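Local coordinates for protein formimidoylglutamase (Bacillus subtilis, PDB 3M1R) that hydrolyses N-formimidoyl-L-glutamate to L-glutamate and formamide in histidine degradation, as a manganese-dependent member of the arginase family, at residues Glu182-Ile187 with Gln234-Phe239; Asn208-Thr213 with Lys227-Val232; Gly91-His96 with Phe108-Ala113. One frame throughout, in Å; residues are numbered along the deposited sequence.

Contact 1 of 3, residues Glu182-Ile187 with Gln234-Phe239; sequences EGQHLI and QDKTDF
His185 lays one face of its imidazole against the methyl of Thr237, a CH-pi contact in which CG2 of Thr237 stands 3.7 Å from the centroid of the His185 ring. The methyl comes in over the face, 15° off the ring normal, displaced toward the rim so that CG of His185 is its nearest atom, 3.6 Å away. The threonine's rotation explains this: with OG1 between the backbone N and the carbonyl carbon (chi1 59°), CG2 is turned to the ring while OG1 hydrogen-bonds to Val233 O in the last turn of helix 222-234. Lys236, at the third position of the type I turn Gln234-Thr237, approaches the same ring obliquely. Its CB lies 3.7 Å from NE2 of His185, and CD follows along the NE2 and CD2 side. The chain then runs on, extended, across Gln184, where NZ of Lys236 ends 4.0 Å from CG of Gln184. The contact thus sets the entry to strand 186-191 against the loop leading into strand 239-245, in the parallel sheet of the arginase fold. Its chemistry is chiefly aliphatic carbon against an imidazole, with the lysine end passing Gln184: shape and dispersion, rather than paired charges, join the two segments.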
loop_
_atom_site.group_PDB
_atom_site.type_symbol
_atom_site.label_atom_id
_atom_site.label_comp_id
_atom_site.label_asym_id
_atom_site.label_seq_id
_atom_site.Cartn_x
_atom_site.Cartn_y
_atom_site.Cartn_z
ATOM N N GLU D 182 37.650 16.071 17.425
ATOM C CA GLU D 182 38.817 15.926 16.564
ATOM C C GLU D 182 38.615 14.761 15.611
ATOM O O GLU D 182 37.975 13.772 15.957
ATOM C CB GLU D 182 40.093 15.730 17.395
ATOM C CG GLU D 182 40.739 17.023 17.873
ATOM C CD GLU D 182 41.943 16.776 18.766
ATOM O OE1 GLU D 182 42.451 15.634 18.776
ATOM O OE2 GLU D 182 42.379 17.719 19.462
ATOM N N GLY D 183 39.162 14.886 14.408
ATOM C CA GLY D 183 39.030 13.857 13.392
ATOM C C GLY D 183 39.475 12.470 13.825
ATOM O O GLY D 183 38.811 11.471 13.521
ATOM N N GLN D 184 40.590 12.396 14.545
ATOM C CA GLN D 184 41.111 11.093 14.946
ATOM C C GLN D 184 40.345 10.476 16.114
ATOM O O GLN D 184 40.622 9.347 16.507
ATOM C CB GLN D 184 42.599 11.161 15.260
ATOM C CG GLN D 184 42.922 11.803 16.591
ATOM C CD GLN D 184 43.250 13.268 16.460
ATOM O OE1 GLN D 184 42.789 13.940 15.533
ATOM N NE2 GLN D 184 44.063 13.777 17.383
ATOM N N HIS D 185 39.387 11.215 16.667
ATOM C CA HIS D 185 38.527 10.687 17.728
ATOM C C HIS D 185 37.187 10.250 17.175
ATOM O O HIS D 185 36.269 9.956 17.934
ATOM C CB HIS D 185 38.280 11.741 18.798
ATOM C CG HIS D 185 39.532 12.305 19.377
ATOM N ND1 HIS D 185 39.595 13.570 19.918
ATOM C CD2 HIS D 185 40.774 11.778 19.494
ATOM C CE1 HIS D 185 40.825 13.796 20.349
ATOM N NE2 HIS D 185 41.559 12.726 20.102
ATOM N N LEU D 186 37.089 10.226 15.851
ATOM C CA LEU D 186 35.868 9.863 15.145
ATOM C C LEU D 186 36.119 8.503 14.538
ATOM O O LEU D 186 37.063 8.338 13.765
ATOM C CB LEU D 186 35.600 10.863 14.016
ATOM C CG LEU D 186 34.161 11.197 13.586
ATOM C CD1 LEU D 186 34.115 11.593 12.125
ATOM C CD2 LEU D 186 33.213 10.057 13.847
ATOM N N ILE D 187 35.296 7.525 14.905
ATOM C CA ILE D 187 35.350 6.207 14.284
ATOM C C ILE D 187 34.092 5.971 13.429
ATOM O O ILE D 187 32.978 5.844 13.956
ATOM C CB ILE D 187 35.485 5.105 15.347
ATOM C CG1 ILE D 187 36.777 5.293 16.125
ATOM C CG2 ILE D 187 35.493 3.743 14.718
ATOM C CD1 ILE D 187 36.784 4.522 17.387
ATOM N N GLN D 234 39.817 5.690 23.026
ATOM C CA GLN D 234 39.486 5.884 24.440
ATOM C C GLN D 234 40.638 6.506 25.215
ATOM O O GLN D 234 40.422 7.222 26.197
ATOM C CB GLN D 234 39.120 4.552 25.102
ATOM C CG GLN D 234 37.845 3.909 24.589
ATOM C CD GLN D 234 36.923 3.456 25.710
ATOM O OE1 GLN D 234 36.689 2.262 25.886
ATOM N NE2 GLN D 234 36.395 4.412 26.477
ATOM N N ASP D 235 41.860 6.211 24.772
ATOM C CA ASP D 235 43.070 6.659 25.451
ATOM C C ASP D 235 43.315 8.142 25.215
ATOM O O ASP D 235 44.093 8.772 25.935
ATOM C CB ASP D 235 44.285 5.854 24.973
ATOM C CG ASP D 235 44.427 4.509 25.684
ATOM O OD1 ASP D 235 43.642 4.228 26.618
ATOM O OD2 ASP D 235 45.333 3.732 25.308
ATOM N N LYS D 236 42.661 8.698 24.201
ATOM C CA LYS D 236 42.845 10.105 23.864
ATOM C C LYS D 236 41.624 10.934 24.244
ATOM O O LYS D 236 41.571 12.125 23.946
ATOM C CB LYS D 236 43.090 10.279 22.362
ATOM C CG LYS D 236 44.212 9.452 21.781
ATOM C CD LYS D 236 44.292 9.679 20.278
ATOM C CE LYS D 236 45.246 8.710 19.602
ATOM N NZ LYS D 236 45.189 8.830 18.111
ATOM N N THR D 237 40.638 10.306 24.881
ATOM C CA THR D 237 39.360 10.972 25.138
ATOM C C THR D 237 38.765 10.636 26.507
ATOM O O THR D 237 39.133 9.640 27.148
ATOM C CB THR D 237 38.327 10.652 24.043
ATOM O OG1 THR D 237 38.122 9.237 23.979
ATOM C CG2 THR D 237 38.818 11.129 22.692
ATOM N N ASP D 238 37.840 11.481 26.949
ATOM C CA ASP D 238 37.212 11.319 28.250
ATOM C C ASP D 238 35.862 10.630 28.175
ATOM O O ASP D 238 35.457 9.968 29.126
ATOM C CB ASP D 238 37.059 12.675 28.935
ATOM C CG ASP D 238 38.367 13.194 29.488
ATOM O OD1 ASP D 238 39.159 12.379 30.006
ATOM O OD2 ASP D 238 38.601 14.416 29.407
ATOM N N PHE D 239 35.161 10.798 27.053
ATOM C CA PHE D 239 33.833 10.207 26.879
ATOM C C PHE D 239 33.638 9.673 25.469
ATOM O O PHE D 239 34.325 10.087 24.534
ATOM C CB PHE D 239 32.740 11.240 27.145
ATOM C CG PHE D 239 32.861 11.926 28.472
ATOM C CD1 PHE D 239 33.660 13.049 28.614
ATOM C CD2 PHE D 239 32.161 11.460 29.572
ATOM C CE1 PHE D 239 33.770 13.686 29.829
ATOM C CE2 PHE D 239 32.265 12.096 30.796
ATOM C CZ PHE D 239 33.071 13.210 30.922
#

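Contact 2 of 3, residues Asn208-Thr213 with Lys227-Val232; sequences NVNIHT and KEILPV
Ile229 projects from helix 222-234 toward His212 and Asn210 of strand 210-213; in the alpha/beta/alpha fold of the arginase family, this helix packs on one face of the parallel sheet, over its outermost strand on this side within the chain. Helix 214-220 lies between the two along the chain.

The van der Waals contacts all converge on the isoleucine. His212 offers the NE2 end of its imidazole, with NE2 of His212 3.8 Å from CG1 of Ile229 and nearly as close to CB. The two side chains meet at a slant. Ile229 places CG1 opposite its own backbone N (chi1 -165°), and a bend at the next torsion (47°) takes CD1 on to Asn210. Ile187 of the neighbouring strand 186-191 also touches Ile229, so the isoleucine meets side chains from two adjacent strands of the sheet.

The polar end of Asn210 is bonded within the sheet: ND2 donates to Gln184 O, with a weak bond to Leu186 O, tying the edge strand to the start of its neighbour and to the 3-10 turn just before it. As for the active site, the side chain of His212 is about 10 Å from that of the metal ligand Asp153. At the other end of the amide, OD1 of Asn210 rests 4.1 Å from CD1 of Ile229.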
loop_
_atom_site.group_PDB
_atom_site.type_symbol
_atom_site.label_atom_id
_atom_site.label_comp_id
_atom_site.label_asym_id
_atom_site.label_seq_id
_atom_site.Cartn_x
_atom_site.Cartn_y
_atom_site.Cartn_z
ATOM N N ASN D 208 42.077 13.006 9.397
ATOM C CA ASN D 208 42.456 11.815 10.163
ATOM C C ASN D 208 41.284 11.101 10.827
ATOM O O ASN D 208 41.370 10.685 11.990
ATOM C CB ASN D 208 43.520 12.148 11.216
ATOM C CG ASN D 208 44.798 12.652 10.599
ATOM O OD1 ASN D 208 45.479 11.924 9.878
ATOM N ND2 ASN D 208 45.128 13.909 10.867
ATOM N N VAL D 209 40.193 10.958 10.085
ATOM C CA VAL D 209 39.067 10.177 10.570
ATOM C C VAL D 209 39.400 8.690 10.429
ATOM O O VAL D 209 40.047 8.267 9.461
ATOM C CB VAL D 209 37.748 10.566 9.838
ATOM C CG1 VAL D 209 36.609 9.555 10.121
ATOM C CG2 VAL D 209 37.330 11.967 10.251
ATOM N N ASN D 210 38.981 7.907 11.413
ATOM C CA ASN D 210 39.159 6.465 11.374
ATOM C C ASN D 210 38.039 5.822 10.577
ATOM O O ASN D 210 36.914 5.679 11.063
ATOM C CB ASN D 210 39.178 5.893 12.785
ATOM C CG ASN D 210 40.233 6.538 13.653
ATOM O OD1 ASN D 210 41.432 6.428 13.387
ATOM N ND2 ASN D 210 39.792 7.224 14.694
ATOM N N ILE D 211 38.361 5.415 9.358
ATOM C CA ILE D 211 37.353 4.887 8.460
ATOM C C ILE D 211 37.407 3.365 8.366
ATOM O O ILE D 211 38.437 2.789 8.049
ATOM C CB ILE D 211 37.487 5.505 7.070
ATOM C CG1 ILE D 211 37.487 7.025 7.191
ATOM C CG2 ILE D 211 36.351 5.011 6.156
ATOM C CD1 ILE D 211 38.215 7.726 6.062
ATOM N N HIS D 212 36.282 2.724 8.645
ATOM C CA HIS D 212 36.167 1.275 8.510
ATOM C C HIS D 212 35.039 0.903 7.555
ATOM O O HIS D 212 33.856 0.951 7.914
ATOM C CB HIS D 212 35.969 0.643 9.885
ATOM C CG HIS D 212 37.079 0.965 10.833
ATOM N ND1 HIS D 212 38.098 0.083 11.111
ATOM C CD2 HIS D 212 37.363 2.100 11.514
ATOM C CE1 HIS D 212 38.950 0.653 11.944
ATOM N NE2 HIS D 212 38.529 1.878 12.201
ATOM N N THR D 213 35.415 0.535 6.334
ATOM C CA THR D 213 34.440 0.184 5.307
ATOM C C THR D 213 33.712 -1.116 5.631
ATOM O O THR D 213 34.087 -1.853 6.553
ATOM C CB THR D 213 35.097 0.061 3.926
ATOM O OG1 THR D 213 35.963 -1.079 3.915
ATOM C CG2 THR D 213 35.913 1.308 3.619
ATOM N N LYS D 227 37.274 -3.603 18.602
ATOM C CA LYS D 227 38.293 -3.842 19.621
ATOM C C LYS D 227 39.638 -3.313 19.148
ATOM O O LYS D 227 40.429 -2.798 19.931
ATOM C CB LYS D 227 38.392 -5.331 19.963
ATOM C CG LYS D 227 37.275 -5.823 20.853
ATOM C CD LYS D 227 37.156 -7.324 20.790
ATOM C CE LYS D 227 36.154 -7.840 21.816
ATOM N NZ LYS D 227 36.123 -9.331 21.853
ATOM N N GLU D 228 39.874 -3.434 17.850
ATOM C CA GLU D 228 41.118 -2.991 17.248
ATOM C C GLU D 228 41.269 -1.468 17.325
ATOM O O GLU D 228 42.369 -0.964 17.508
ATOM C CB GLU D 228 41.177 -3.471 15.793
ATOM C CG GLU D 228 42.565 -3.488 15.168
ATOM C CD GLU D 228 42.669 -4.446 13.986
ATOM O OE1 GLU D 228 43.376 -4.117 13.011
ATOM O OE2 GLU D 228 42.046 -5.529 14.033
ATOM N N ILE D 229 40.166 -0.735 17.209
ATOM C CA ILE D 229 40.244 0.722 17.140
ATOM C C ILE D 229 39.803 1.476 18.399
ATOM O O ILE D 229 40.328 2.549 18.695
ATOM C CB ILE D 229 39.416 1.270 15.950
ATOM C CG1 ILE D 229 39.803 2.719 15.658
ATOM C CG2 ILE D 229 37.926 1.155 16.242
ATOM C CD1 ILE D 229 41.289 2.944 15.611
ATOM N N LEU D 230 38.826 0.945 19.127
ATOM C CA LEU D 230 38.257 1.706 20.237
ATOM C C LEU D 230 39.277 2.024 21.351
ATOM O O LEU D 230 39.350 3.167 21.821
ATOM C CB LEU D 230 37.009 1.023 20.799
ATOM C CG LEU D 230 36.265 1.841 21.855
ATOM C CD1 LEU D 230 35.910 3.204 21.303
ATOM C CD2 LEU D 230 35.011 1.120 22.329
ATOM N N PRO D 231 40.065 1.020 21.779
ATOM C CA PRO D 231 41.064 1.245 22.832
ATOM C C PRO D 231 41.982 2.416 22.536
ATOM O O PRO D 231 42.299 3.187 23.443
ATOM C CB PRO D 231 41.859 -0.056 22.826
ATOM C CG PRO D 231 40.836 -1.083 22.480
ATOM C CD PRO D 231 39.958 -0.411 21.438
ATOM N N VAL D 232 42.416 2.548 21.289
ATOM C CA VAL D 232 43.324 3.631 20.940
ATOM C C VAL D 232 42.638 4.975 21.153
ATOM O O VAL D 232 43.230 5.920 21.667
ATOM C CB VAL D 232 43.767 3.542 19.478
ATOM C CG1 VAL D 232 44.942 4.478 19.230
ATOM C CG2 VAL D 232 44.132 2.112 19.127
#

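Contact 3 of 3, residues Gly91-His96 with Phe108-Ala113; sequences GDIDIH and FQTMHA
Ile93 overlaps the side chain of Thr110, the two side chains passing in opposite directions. The setting is a beta-alpha-beta crossover: strand 87-93 leads through helix 100-117 to strand 121-127, parallel to the first and separated from it by strand 39-45. Here the end of the first strand meets the middle of the connecting helix, where the CA atoms of Ile93 and Thr110 approach to 7.2 Å.

The pairing is branch to branch. CG1 of Ile93 lies 4.2 Å from CG2 of Thr110, a purely aliphatic touch, while CG2 of Ile93 lies equally far from OG1 of Thr110. The hydroxyl is satisfied within its own helix. Thr110 holds OG1 beside its backbone N (chi1 -63°), from where it hydrogen-bonds to the carbonyl O of His106 one turn earlier. The same rotation sets CG2 beside the carbonyl carbon, within reach of Ile93 CG1. A buried polar atom is thereby spent on the helix, and the threonine can meet the strand as a largely apolar group.

Two surroundings place the contact in the fold and the assembly. Strands 39-45 and 121-127 extend the apolar layer, Ile43 and Val45 meeting Ile93, and Trp121, Pro123 and Ile125 meeting Met111. A second subunit continues the sheet by pairing antiparallel with Asp92 and Ile93, and Phe9 of that subunit packs on Thr110.

Met111, present as selenomethionine, completes the contact from the next position on the helix. Its chain bends at the second torsion (70°), and the selenium meets the end of the isoleucine, SE of Met111 standing 4.3 Å from CD1 of Ile93.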
loop_
_atom_site.group_PDB
_atom_site.type_symbol
_atom_site.label_atom_id
_atom_site.label_comp_id
_atom_site.label_asym_id
_atom_site.label_seq_id
_atom_site.Cartn_x
_atom_site.Cartn_y
_atom_site.Cartn_z
ATOM N N GLY D 91 10.581 14.191 26.966
ATOM C CA GLY D 91 9.754 14.916 26.024
ATOM C C GLY D 91 10.424 15.025 24.666
ATOM O O GLY D 91 11.358 14.282 24.360
ATOM N N ASP D 92 9.932 15.950 23.844
ATOM C CA ASP D 92 10.527 16.234 22.551
ATOM C C ASP D 92 11.100 17.655 22.554
ATOM O O ASP D 92 10.515 18.585 23.132
ATOM C CB ASP D 92 9.482 16.119 21.442
ATOM C CG ASP D 92 9.113 14.676 21.115
ATOM O OD1 ASP D 92 9.902 13.756 21.415
ATOM O OD2 ASP D 92 8.029 14.474 20.525
ATOM N N ILE D 93 12.244 17.823 21.903
ATOM C CA ILE D 93 12.785 19.145 21.710
ATOM C C ILE D 93 11.942 19.847 20.691
ATOM O O ILE D 93 11.676 19.310 19.614
ATOM C CB ILE D 93 14.224 19.099 21.246
ATOM C CG1 ILE D 93 15.072 18.441 22.328
ATOM C CG2 ILE D 93 14.723 20.509 20.965
ATOM C CD1 ILE D 93 16.438 18.042 21.870
ATOM N N ASP D 94 11.497 21.047 21.036
ATOM C CA ASP D 94 10.654 21.819 20.134
ATOM C C ASP D 94 11.355 22.114 18.805
ATOM O O ASP D 94 12.503 22.557 18.773
ATOM C CB ASP D 94 10.214 23.120 20.793
ATOM C CG ASP D 94 9.397 23.975 19.870
ATOM O OD1 ASP D 94 8.208 23.660 19.676
ATOM O OD2 ASP D 94 9.950 24.946 19.318
ATOM N N ILE D 95 10.657 21.874 17.702
ATOM C CA ILE D 95 11.237 22.102 16.390
ATOM C C ILE D 95 10.466 23.197 15.664
ATOM O O ILE D 95 9.236 23.165 15.594
ATOM C CB ILE D 95 11.224 20.816 15.531
ATOM C CG1 ILE D 95 11.986 19.688 16.226
ATOM C CG2 ILE D 95 11.800 21.094 14.126
ATOM C CD1 ILE D 95 13.417 20.025 16.566
ATOM N N HIS D 96 11.185 24.169 15.121
ATOM C CA HIS D 96 10.529 25.227 14.368
ATOM C C HIS D 96 9.945 24.705 13.058
ATOM O O HIS D 96 10.648 24.077 12.260
ATOM C CB HIS D 96 11.501 26.353 14.061
ATOM C CG HIS D 96 10.822 27.618 13.657
ATOM N ND1 HIS D 96 11.113 28.835 14.231
ATOM C CD2 HIS D 96 9.835 27.849 12.760
ATOM C CE1 HIS D 96 10.350 29.767 13.689
ATOM N NE2 HIS D 96 9.565 29.194 12.794
ATOM N N PHE D 108 20.633 22.423 20.610
ATOM C CA PHE D 108 21.849 22.643 21.361
ATOM C C PHE D 108 21.569 23.196 22.752
ATOM O O PHE D 108 22.201 22.790 23.716
ATOM C CB PHE D 108 22.825 23.564 20.636
ATOM C CG PHE D 108 24.016 23.925 21.477
ATOM C CD1 PHE D 108 24.215 25.225 21.909
ATOM C CD2 PHE D 108 24.902 22.945 21.885
ATOM C CE1 PHE D 108 25.304 25.553 22.703
ATOM C CE2 PHE D 108 25.992 23.260 22.684
ATOM C CZ PHE D 108 26.195 24.566 23.098
ATOM N N GLN D 109 20.623 24.121 22.857
ATOM C CA GLN D 109 20.376 24.808 24.129
ATOM C C GLN D 109 19.732 23.900 25.147
ATOM O O GLN D 109 20.068 23.951 26.332
ATOM C CB GLN D 109 19.444 25.995 23.932
ATOM C CG GLN D 109 20.110 27.282 23.552
ATOM C CD GLN D 109 19.096 28.395 23.439
ATOM O OE1 GLN D 109 18.824 28.896 22.346
ATOM N NE2 GLN D 109 18.505 28.772 24.570
ATOM N N THR D 110 18.777 23.096 24.681
ATOM C CA THR D 110 18.024 22.227 25.558
ATOM C C THR D 110 18.965 21.164 26.071
ATOM O O THR D 110 19.046 20.907 27.276
ATOM C CB THR D 110 16.852 21.579 24.818
ATOM O OG1 THR D 110 15.944 22.600 24.390
ATOM C CG2 THR D 110 16.122 20.599 25.717
HETATM N N MSE D 111 19.694 20.575 25.138
HETATM C CA MSE D 111 20.655 19.531 25.425
HETATM C C MSE D 111 21.703 20.044 26.421
HETATM O O MSE D 111 22.058 19.363 27.384
HETATM C CB MSE D 111 21.321 19.113 24.115
HETATM C CG MSE D 111 21.611 17.636 23.978
HETATM SE SE MSE D 111 20.018 16.545 23.761
HETATM C CE MSE D 111 20.814 14.835 24.226
ATOM N N HIS D 112 22.191 21.256 26.184
ATOM C CA HIS D 112 23.196 21.832 27.056
ATOM C C HIS D 112 22.638 22.058 28.456
ATOM O O HIS D 112 23.221 21.610 29.435
ATOM C CB HIS D 112 23.746 23.145 26.492
ATOM C CG HIS D 112 24.806 23.769 27.351
ATOM N ND1 HIS D 112 26.150 23.517 27.174
ATOM C CD2 HIS D 112 24.719 24.636 28.386
ATOM C CE1 HIS D 112 26.846 24.204 28.063
ATOM N NE2 HIS D 112 26.002 24.891 28.812
ATOM N N ALA D 113 21.508 22.749 28.549
ATOM C CA ALA D 113 20.889 22.995 29.846
ATOM C C ALA D 113 20.648 21.675 30.582
ATOM O O ALA D 113 20.985 21.542 31.758
ATOM C CB ALA D 113 19.585 23.768 29.681
#

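How the contacts relate
All three contacts belong to one parallel sheet, but they sit toward opposite ends of its strand order. Contact 3 comes first along the chain and is complete before contact 1 opens; contact 2 then falls wholly within the span between the two segments of contact 1. Contacts 1 and 2 are neighbours, their centres 10 Å apart, joined through adjacent strands 186-191 and 210-213 and through helix 222-234, which carries one segment of contact 2 and ends at the turn of contact 1. Contact 3 lies near the other end, at strand 87-93, its centre 25 Å from that of contact 1 and 31 Å from that of contact 2, where another subunit continues the sheet.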